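Aldehyde dehydrogenase (Anabaena variabilis, PDB 4H7N) is assigned to the aldehyde dehydrogenase family and probably oxidises aldehydes to carboxylic acids with NAD+ as the coenzyme. Local coordinates at residues 39-44 with 124-129; 69-74 with 79-84; 291-296 with 303-308. One frame throughout, in Å; residues are numbered along the deposited sequence.

Contact 1: 39-44 with 124-129; sequences RAQSRW and LVPYPL
Of residues 39-44, Q41 makes the touch onto the two prolines P126 and P128, a worked example of a polar side chain used as packing. Its CG lies anti to the backbone N (chi1 -173°) and the chain then bends at chi2 (-87°), which brings the amide obliquely across the prolines at the interruption within strand 118-134. CG presses on P128 O at 3.3 Å. That carbonyl is already engaged, since P128 has no N-H and its backbone bond to A156 must use the O. Farther out, OE1 sits 3.8 Å from P128 CB, while NE2 comes to 3.9 Å from P126 CG. The polar work of NE2 lies elsewhere: it is hydrogen-bonded to G154 O and to Q45 OE1 of its own helix. That helix, 27-46, adds further packing, Q45 on P126 and R38 on P128. The strand pairs with 156-161 and 205-209, consistent with the coenzyme domain of this family. Across the contact itself only van der Waals touches act, and the amide is held by bonds made outside the two segments, which implies that it serves here as a packing surface.

Contact 2: 69-74 with 79-84; sequences QLTEAL and GRLSIT
The guanidinium of R80 meets helix 67-78 at L74, whose CG approaches its NH2 obliquely at 4.4 Å, but most of what holds this flat group comes from its own side of the contact. One face carries I83 CG2, 3.5 Å above the plane and over its centre. At the edge, and in the plane, lies T84 CB. NH2 also sends a hydrogen bond within 9° of that plane to T84 OG1 (2.9 Å). This hydroxyl in turn donates to R80 O at 2.8 Å, so one oxygen ties together both ends of the same arginine. Outside the segments, R80 forms a salt bridge with E87 and a hydrogen bond with N261, which should limit the rotation of the group and balance its charge. The arrangement is a tight helix-to-helix connection: helix 67-78 stops at G79, whose positive phi (77°) favours glycine, and helix 82-106 starts within three residues. The facing side chains meet mainly through methyl and methylene groups. With the hydroxyl of T84 placed beside the backbone N (chi1 -76°), CG2 is left to face the first helix, where it touches L74 CB at 3.9 Å and, a little less closely, T71 CG2. L74 and T84 run past each other in opposite directions. T71 turns its hydroxyl back to R67 O, one turn earlier in its own helix, and offers the methyl instead: CG2 lies 4.0 Å from L81 CD1, which comes across it at a slant. One turn beyond T84, I88 packs on L70, T71 and L74.

Contact 3: 291-296 with 303-308; sequences HRLQLA and GAIGPI
Q294 O is approached by three groups of the returning chain. I305 N gives it a hydrogen bond of 3.0 Å, nearly straight (160° at the hydrogen) and in the carbonyl plane; A304 N lies 3.1 Å from the same oxygen, and G303 CA makes a CA-H...O contact with it. The second bond is shorter: A296 N donates to I305 O at 2.8 Å, from above the carbonyl plane. Together the two bonds form the single beta bridge between L295 and I305 that closes the loop leaving helix 279-292. A water accepts from both Q294 N and A304 N, adding a water-mediated link. G303 CA also makes a CA-H...O contact with L295 O, at 3.6 Å. Side chains fill in around this frame. Setting L295 CG beside the backbone N (chi1 -60°) swings CD2 back to I305 CG2 (3.8 Å), although CB points away, and A296 CB rests 3.5 Å from G303 O. L293 CB touches I305 CG1 more loosely, at 4.2 Å; L293 also packs on F472 of the second subunit, as does A304. Because backbone atoms and a water make the bonds, the chemistry implies a loop closure that depends little on side-chain polarity.

Overall arrangement
The three contacts show local chemistry following place in the fold. Contacts 1 and 2 are both buried, but in contact 1 the amide is satisfied outside the segments, whereas in contact 2 much of the polar bonding lies within 79-84. Contact 1 joins a helix to a sheet strand distant in sequence; contact 2 joins consecutive helices and lies within the chain loop that contact 1 closes. Contact 3, only partly buried, relies on backbone bonds. Contacts 1 and 3 both adjoin the second subunit, which does not touch contact 2. Contacts 2 and 3 touch, G79 O lying 3.5 Å from P307 CD, and R14 hydrogen-bonds to carbonyls of both, G79 and A296. Contact 1 stands apart, across the chain's centre from contact 3.

Contact 1: 39-44 with 124-129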
loop_
_atom_site.group_PDB
_atom_site.type_symbol
_atom_site.label_atom_id
_atom_site.label_comp_id
_atom_site.label_asym_id
_atom_site.label_seq_id
_atom_site.Cartn_x
_atom_site.Cartn_y
_atom_site.Cartn_z
ATOM N N ARG A 39 -10.142 -22.754 -3.476
ATOM C CA ARG A 39 -10.615 -23.630 -4.541
ATOM C C ARG A 39 -11.837 -23.047 -5.234
ATOM O O ARG A 39 -11.975 -23.161 -6.434
ATOM C CB ARG A 39 -10.899 -25.036 -3.999
ATOM C CG ARG A 39 -9.627 -25.877 -3.921
ATOM C CD ARG A 39 -9.879 -27.372 -3.716
ATOM N NE ARG A 39 -9.549 -27.747 -2.343
ATOM C CZ ARG A 39 -10.404 -27.801 -1.318
ATOM N NH1 ARG A 39 -11.717 -27.567 -1.469
ATOM N NH2 ARG A 39 -9.932 -28.120 -0.123
ATOM N N ALA A 40 -12.723 -22.419 -4.478
ATOM C CA ALA A 40 -13.925 -21.843 -5.060
ATOM C C ALA A 40 -13.676 -20.487 -5.739
ATOM O O ALA A 40 -14.501 -20.032 -6.547
ATOM C CB ALA A 40 -14.992 -21.689 -3.982
ATOM N N GLN A 41 -12.554 -19.834 -5.390
ATOM C CA GLN A 41 -12.251 -18.504 -5.878
ATOM C C GLN A 41 -12.036 -18.406 -7.388
ATOM O O GLN A 41 -12.378 -17.403 -7.977
ATOM C CB GLN A 41 -11.019 -17.952 -5.132
ATOM C CG GLN A 41 -10.705 -16.496 -5.425
ATOM C CD GLN A 41 -9.829 -16.324 -6.620
ATOM O OE1 GLN A 41 -9.046 -17.193 -6.927
ATOM N NE2 GLN A 41 -9.956 -15.184 -7.311
ATOM N N SER A 42 -11.486 -19.434 -8.008
ATOM C CA SER A 42 -11.289 -19.427 -9.461
ATOM C C SER A 42 -12.578 -19.243 -10.220
ATOM O O SER A 42 -12.654 -18.399 -11.095
ATOM C CB SER A 42 -10.626 -20.712 -9.911
ATOM O OG SER A 42 -9.398 -20.883 -9.191
ATOM N N ARG A 43 -13.592 -20.030 -9.882
ATOM C CA ARG A 43 -14.887 -19.896 -10.520
ATOM C C ARG A 43 -15.505 -18.525 -10.240
ATOM O O ARG A 43 -16.048 -17.910 -11.135
ATOM C CB ARG A 43 -15.847 -20.972 -10.005
ATOM C CG ARG A 43 -17.168 -20.968 -10.728
ATOM C CD ARG A 43 -18.236 -21.814 -10.039
ATOM N NE ARG A 43 -19.459 -21.491 -10.741
ATOM C CZ ARG A 43 -19.819 -22.016 -11.908
ATOM N NH1 ARG A 43 -19.096 -22.969 -12.474
ATOM N NH2 ARG A 43 -20.934 -21.608 -12.496
ATOM N N TRP A 44 -15.414 -18.053 -8.992
ATOM C CA TRP A 44 -15.860 -16.681 -8.648
ATOM C C TRP A 44 -15.185 -15.569 -9.519
ATOM O O TRP A 44 -15.857 -14.680 -10.066
ATOM C CB TRP A 44 -15.683 -16.458 -7.148
ATOM C CG TRP A 44 -16.082 -15.208 -6.603
ATOM C CD1 TRP A 44 -15.252 -14.294 -6.017
ATOM C CD2 TRP A 44 -17.406 -14.671 -6.503
ATOM N NE1 TRP A 44 -15.975 -13.228 -5.568
ATOM C CE2 TRP A 44 -17.299 -13.434 -5.829
ATOM C CE3 TRP A 44 -18.670 -15.119 -6.891
ATOM C CZ2 TRP A 44 -18.372 -12.614 -5.608
ATOM C CZ3 TRP A 44 -19.758 -14.315 -6.613
ATOM C CH2 TRP A 44 -19.590 -13.062 -6.002
ATOM N N LEU A 124 -6.484 -6.626 -14.546
ATOM C CA LEU A 124 -6.495 -6.595 -13.101
ATOM C C LEU A 124 -6.773 -8.002 -12.538
ATOM O O LEU A 124 -7.712 -8.641 -12.950
ATOM C CB LEU A 124 -7.560 -5.622 -12.665
ATOM C CG LEU A 124 -7.262 -4.210 -13.168
ATOM C CD1 LEU A 124 -8.540 -3.576 -13.713
ATOM C CD2 LEU A 124 -6.615 -3.363 -12.103
ATOM N N VAL A 125 -5.955 -8.458 -11.602
ATOM C CA VAL A 125 -6.026 -9.818 -11.080
ATOM C C VAL A 125 -6.265 -9.727 -9.554
ATOM O O VAL A 125 -5.402 -9.216 -8.821
ATOM C CB VAL A 125 -4.681 -10.544 -11.328
ATOM C CG1 VAL A 125 -4.743 -11.993 -10.908
ATOM C CG2 VAL A 125 -4.326 -10.471 -12.804
ATOM N N PRO A 126 -7.413 -10.223 -9.067
ATOM C CA PRO A 126 -7.647 -10.105 -7.614
ATOM C C PRO A 126 -6.677 -10.911 -6.762
ATOM O O PRO A 126 -6.248 -11.970 -7.163
ATOM C CB PRO A 126 -9.054 -10.667 -7.441
ATOM C CG PRO A 126 -9.294 -11.571 -8.624
ATOM C CD PRO A 126 -8.468 -10.990 -9.747
ATOM N N TYR A 127 -6.396 -10.448 -5.542
ATOM C CA TYR A 127 -5.776 -11.312 -4.529
ATOM C C TYR A 127 -6.743 -12.474 -4.307
ATOM O O TYR A 127 -7.924 -12.228 -4.091
ATOM C CB TYR A 127 -5.569 -10.560 -3.244
ATOM C CG TYR A 127 -4.480 -9.518 -3.334
ATOM C CD1 TYR A 127 -4.752 -8.253 -3.781
ATOM C CD2 TYR A 127 -3.169 -9.808 -2.992
ATOM C CE1 TYR A 127 -3.745 -7.282 -3.897
ATOM C CE2 TYR A 127 -2.148 -8.850 -3.108
ATOM C CZ TYR A 127 -2.460 -7.601 -3.563
ATOM O OH TYR A 127 -1.507 -6.666 -3.680
ATOM N N PRO A 128 -6.266 -13.719 -4.322
ATOM C CA PRO A 128 -7.278 -14.794 -4.206
ATOM C C PRO A 128 -8.033 -14.841 -2.859
ATOM O O PRO A 128 -9.236 -15.128 -2.851
ATOM C CB PRO A 128 -6.465 -16.051 -4.410
ATOM C CG PRO A 128 -5.326 -15.615 -5.301
ATOM C CD PRO A 128 -4.972 -14.238 -4.806
ATOM N N LEU A 129 -7.343 -14.595 -1.768
ATOM C CA LEU A 129 -7.937 -14.704 -0.425
ATOM C C LEU A 129 -7.590 -13.538 0.500
ATOM O O LEU A 129 -6.417 -13.267 0.810
ATOM C CB LEU A 129 -7.539 -16.010 0.217
ATOM C CG LEU A 129 -8.262 -16.318 1.548
ATOM C CD1 LEU A 129 -9.779 -16.440 1.328
ATOM C CD2 LEU A 129 -7.742 -17.577 2.188
#

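Contact 2: 69-74 with 79-84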
loop_
_atom_site.group_PDB
_atom_site.type_symbol
_atom_site.label_atom_id
_atom_site.label_comp_id
_atom_site.label_asym_id
_atom_site.label_seq_id
_atom_site.Cartn_x
_atom_site.Cartn_y
_atom_site.Cartn_z
ATOM N N GLN A 69 -34.780 -10.649 11.402
ATOM C CA GLN A 69 -33.837 -11.519 12.095
ATOM C C GLN A 69 -32.458 -10.855 12.149
ATOM O O GLN A 69 -31.743 -11.021 13.115
ATOM C CB GLN A 69 -33.703 -12.834 11.352
ATOM C CG GLN A 69 -34.832 -13.826 11.634
ATOM C CD GLN A 69 -36.120 -13.409 10.970
ATOM O OE1 GLN A 69 -36.131 -12.947 9.830
ATOM N NE2 GLN A 69 -37.205 -13.553 11.674
ATOM N N LEU A 70 -32.092 -10.098 11.110
ATOM C CA LEU A 70 -30.828 -9.366 11.151
ATOM C C LEU A 70 -30.887 -8.266 12.224
ATOM O O LEU A 70 -29.981 -8.130 13.051
ATOM C CB LEU A 70 -30.470 -8.815 9.774
ATOM C CG LEU A 70 -29.167 -7.986 9.704
ATOM C CD1 LEU A 70 -27.939 -8.802 10.097
ATOM C CD2 LEU A 70 -28.946 -7.436 8.310
ATOM N N THR A 71 -32.000 -7.530 12.242
ATOM C CA THR A 71 -32.204 -6.455 13.176
ATOM C C THR A 71 -32.147 -7.037 14.619
ATOM O O THR A 71 -31.488 -6.497 15.495
ATOM C CB THR A 71 -33.593 -5.823 12.985
ATOM O OG1 THR A 71 -33.706 -5.262 11.683
ATOM C CG2 THR A 71 -33.824 -4.757 13.999
ATOM N N GLU A 72 -32.814 -8.161 14.824
ATOM C CA GLU A 72 -32.883 -8.740 16.171
ATOM C C GLU A 72 -31.467 -9.174 16.671
ATOM O O GLU A 72 -31.077 -9.009 17.857
ATOM C CB GLU A 72 -33.903 -9.890 16.171
ATOM C CG GLU A 72 -33.791 -10.890 17.290
ATOM C CD GLU A 72 -34.730 -12.079 17.054
ATOM O OE1 GLU A 72 -34.637 -12.779 16.002
ATOM O OE2 GLU A 72 -35.576 -12.289 17.906
ATOM N N ALA A 73 -30.703 -9.778 15.787
ATOM C CA ALA A 73 -29.375 -10.208 16.191
ATOM C C ALA A 73 -28.460 -9.008 16.458
ATOM O O ALA A 73 -27.665 -9.041 17.379
ATOM C CB ALA A 73 -28.762 -11.134 15.163
ATOM N N LEU A 74 -28.607 -7.949 15.673
ATOM C CA LEU A 74 -27.738 -6.778 15.827
ATOM C C LEU A 74 -28.169 -5.936 17.058
ATOM O O LEU A 74 -27.335 -5.398 17.774
ATOM C CB LEU A 74 -27.674 -6.025 14.503
ATOM C CG LEU A 74 -26.619 -4.950 14.363
ATOM C CD1 LEU A 74 -25.209 -5.482 14.592
ATOM C CD2 LEU A 74 -26.738 -4.357 12.954
ATOM N N GLY A 79 -27.150 -3.666 21.801
ATOM C CA GLY A 79 -28.012 -3.081 22.805
ATOM C C GLY A 79 -28.850 -1.883 22.390
ATOM O O GLY A 79 -29.424 -1.195 23.241
ATOM N N ARG A 80 -28.865 -1.563 21.096
ATOM C CA ARG A 80 -29.596 -0.414 20.631
ATOM C C ARG A 80 -30.317 -0.693 19.330
ATOM O O ARG A 80 -29.904 -1.570 18.559
ATOM C CB ARG A 80 -28.685 0.854 20.517
ATOM C CG ARG A 80 -27.271 0.683 19.954
ATOM C CD ARG A 80 -27.211 0.284 18.499
ATOM N NE ARG A 80 -25.833 0.381 17.996
ATOM C CZ ARG A 80 -25.371 -0.139 16.868
ATOM N NH1 ARG A 80 -24.101 0.095 16.531
ATOM N NH2 ARG A 80 -26.140 -0.860 16.040
ATOM N N LEU A 81 -31.380 0.077 19.101
ATOM C CA LEU A 81 -32.217 -0.076 17.914
ATOM C C LEU A 81 -31.975 0.946 16.800
ATOM O O LEU A 81 -31.718 0.552 15.674
ATOM C CB LEU A 81 -33.706 -0.070 18.306
ATOM C CG LEU A 81 -34.725 -0.295 17.183
ATOM C CD1 LEU A 81 -34.433 -1.544 16.364
ATOM C CD2 LEU A 81 -36.148 -0.364 17.765
ATOM N N SER A 82 -32.102 2.245 17.061
ATOM C CA SER A 82 -32.146 3.186 15.941
ATOM C C SER A 82 -30.828 3.189 15.166
ATOM O O SER A 82 -30.837 3.194 13.923
ATOM C CB SER A 82 -32.591 4.571 16.388
ATOM O OG SER A 82 -31.689 5.073 17.349
ATOM N N ILE A 83 -29.696 3.073 15.848
ATOM C CA ILE A 83 -28.409 2.945 15.135
ATOM C C ILE A 83 -28.297 1.562 14.475
ATOM O O ILE A 83 -27.647 1.411 13.447
ATOM C CB ILE A 83 -27.178 3.255 16.037
ATOM C CG1 ILE A 83 -27.220 4.672 16.628
ATOM C CG2 ILE A 83 -25.878 3.063 15.312
ATOM C CD1 ILE A 83 -27.884 5.739 15.777
ATOM N N THR A 84 -29.001 0.564 14.984
ATOM C CA THR A 84 -29.059 -0.720 14.271
ATOM C C THR A 84 -29.728 -0.588 12.914
ATOM O O THR A 84 -29.234 -1.113 11.897
ATOM C CB THR A 84 -29.709 -1.808 15.159
ATOM O OG1 THR A 84 -28.754 -2.219 16.142
ATOM C CG2 THR A 84 -30.077 -3.002 14.369
#

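Contact 3: 291-296 with 303-308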
loop_
_atom_site.group_PDB
_atom_site.type_symbol
_atom_site.label_atom_id
_atom_site.label_comp_id
_atom_site.label_asym_id
_atom_site.label_seq_id
_atom_site.Cartn_x
_atom_site.Cartn_y
_atom_site.Cartn_z
ATOM N N HIS A 291 -28.060 17.138 27.760
ATOM C CA HIS A 291 -28.889 16.759 28.857
ATOM C C HIS A 291 -30.236 16.209 28.336
ATOM O O HIS A 291 -30.819 15.365 28.989
ATOM C CB HIS A 291 -29.072 17.918 29.824
ATOM C CG HIS A 291 -29.617 17.475 31.124
ATOM N ND1 HIS A 291 -30.939 17.667 31.477
ATOM C CD2 HIS A 291 -29.073 16.711 32.094
ATOM C CE1 HIS A 291 -31.169 17.093 32.646
ATOM N NE2 HIS A 291 -30.051 16.505 33.041
ATOM N N ARG A 292 -30.699 16.641 27.152
ATOM C CA ARG A 292 -31.952 16.119 26.571
ATOM C C ARG A 292 -31.867 14.643 26.145
ATOM O O ARG A 292 -32.889 13.985 26.065
ATOM C CB ARG A 292 -32.424 16.953 25.381
ATOM C CG ARG A 292 -32.910 18.362 25.727
ATOM C CD ARG A 292 -32.800 19.362 24.571
ATOM N NE ARG A 292 -33.866 19.237 23.567
ATOM C CZ ARG A 292 -33.806 18.546 22.418
ATOM N NH1 ARG A 292 -32.715 17.861 22.069
ATOM N NH2 ARG A 292 -34.857 18.540 21.597
ATOM N N LEU A 293 -30.678 14.096 25.897
ATOM C CA LEU A 293 -30.563 12.714 25.412
ATOM C C LEU A 293 -30.846 11.674 26.514
ATOM O O LEU A 293 -30.425 11.833 27.649
ATOM C CB LEU A 293 -29.161 12.466 24.798
ATOM C CG LEU A 293 -28.770 13.453 23.674
ATOM C CD1 LEU A 293 -27.415 13.101 23.107
ATOM C CD2 LEU A 293 -29.835 13.455 22.593
ATOM N N GLN A 294 -31.535 10.602 26.151
ATOM C CA GLN A 294 -31.899 9.546 27.089
ATOM C C GLN A 294 -31.190 8.219 26.807
ATOM O O GLN A 294 -30.927 7.871 25.651
ATOM C CB GLN A 294 -33.421 9.324 27.050
ATOM C CG GLN A 294 -34.195 10.581 27.412
ATOM C CD GLN A 294 -33.942 10.990 28.861
ATOM O OE1 GLN A 294 -34.016 10.161 29.763
ATOM N NE2 GLN A 294 -33.612 12.265 29.084
ATOM N N LEU A 295 -30.875 7.504 27.886
ATOM C CA LEU A 295 -30.380 6.137 27.785
ATOM C C LEU A 295 -31.509 5.251 27.279
ATOM O O LEU A 295 -32.667 5.522 27.517
ATOM C CB LEU A 295 -29.923 5.610 29.145
ATOM C CG LEU A 295 -28.801 6.388 29.796
ATOM C CD1 LEU A 295 -28.383 5.665 31.059
ATOM C CD2 LEU A 295 -27.651 6.491 28.808
ATOM N N ALA A 296 -31.144 4.193 26.571
ATOM C CA ALA A 296 -32.077 3.221 26.040
ATOM C C ALA A 296 -32.308 2.187 27.138
ATOM O O ALA A 296 -32.059 1.014 26.983
ATOM C CB ALA A 296 -31.519 2.584 24.782
ATOM N N GLY A 303 -34.740 5.420 24.429
ATOM C CA GLY A 303 -33.730 6.460 24.247
ATOM C C GLY A 303 -32.720 6.170 23.168
ATOM O O GLY A 303 -32.636 5.060 22.640
ATOM N N ALA A 304 -31.954 7.191 22.840
ATOM C CA ALA A 304 -31.000 7.126 21.754
ATOM C C ALA A 304 -29.653 6.508 22.178
ATOM O O ALA A 304 -28.904 6.001 21.345
ATOM C CB ALA A 304 -30.771 8.540 21.211
ATOM N N ILE A 305 -29.335 6.548 23.467
ATOM C CA ILE A 305 -27.958 6.182 23.908
ATOM C C ILE A 305 -27.952 4.767 24.449
ATOM O O ILE A 305 -28.537 4.488 25.536
ATOM C CB ILE A 305 -27.439 7.157 24.973
ATOM C CG1 ILE A 305 -27.604 8.593 24.468
ATOM C CG2 ILE A 305 -25.997 6.826 25.362
ATOM C CD1 ILE A 305 -26.925 8.838 23.133
ATOM N N GLY A 306 -27.327 3.877 23.682
ATOM C CA GLY A 306 -27.157 2.486 24.111
ATOM C C GLY A 306 -26.078 2.286 25.173
ATOM O O GLY A 306 -25.374 3.220 25.530
ATOM N N PRO A 307 -25.911 1.052 25.621
ATOM C CA PRO A 307 -24.916 0.732 26.598
ATOM C C PRO A 307 -23.517 0.724 26.027
ATOM O O PRO A 307 -23.333 0.605 24.805
ATOM C CB PRO A 307 -25.299 -0.679 27.029
ATOM C CG PRO A 307 -25.932 -1.282 25.834
ATOM C CD PRO A 307 -26.647 -0.148 25.171
ATOM N N ILE A 308 -22.541 0.751 26.920
ATOM C CA ILE A 308 -21.176 0.477 26.536
ATOM C C ILE A 308 -21.095 -1.005 26.284
ATOM O O ILE A 308 -21.337 -1.787 27.182
ATOM C CB ILE A 308 -20.236 0.868 27.650
ATOM C CG1 ILE A 308 -20.416 2.365 27.929
ATOM C CG2 ILE A 308 -18.802 0.527 27.294
ATOM C CD1 ILE A 308 -19.977 2.730 29.318
HETATM O O HOH W 1 -32.734 10.085 23.553
#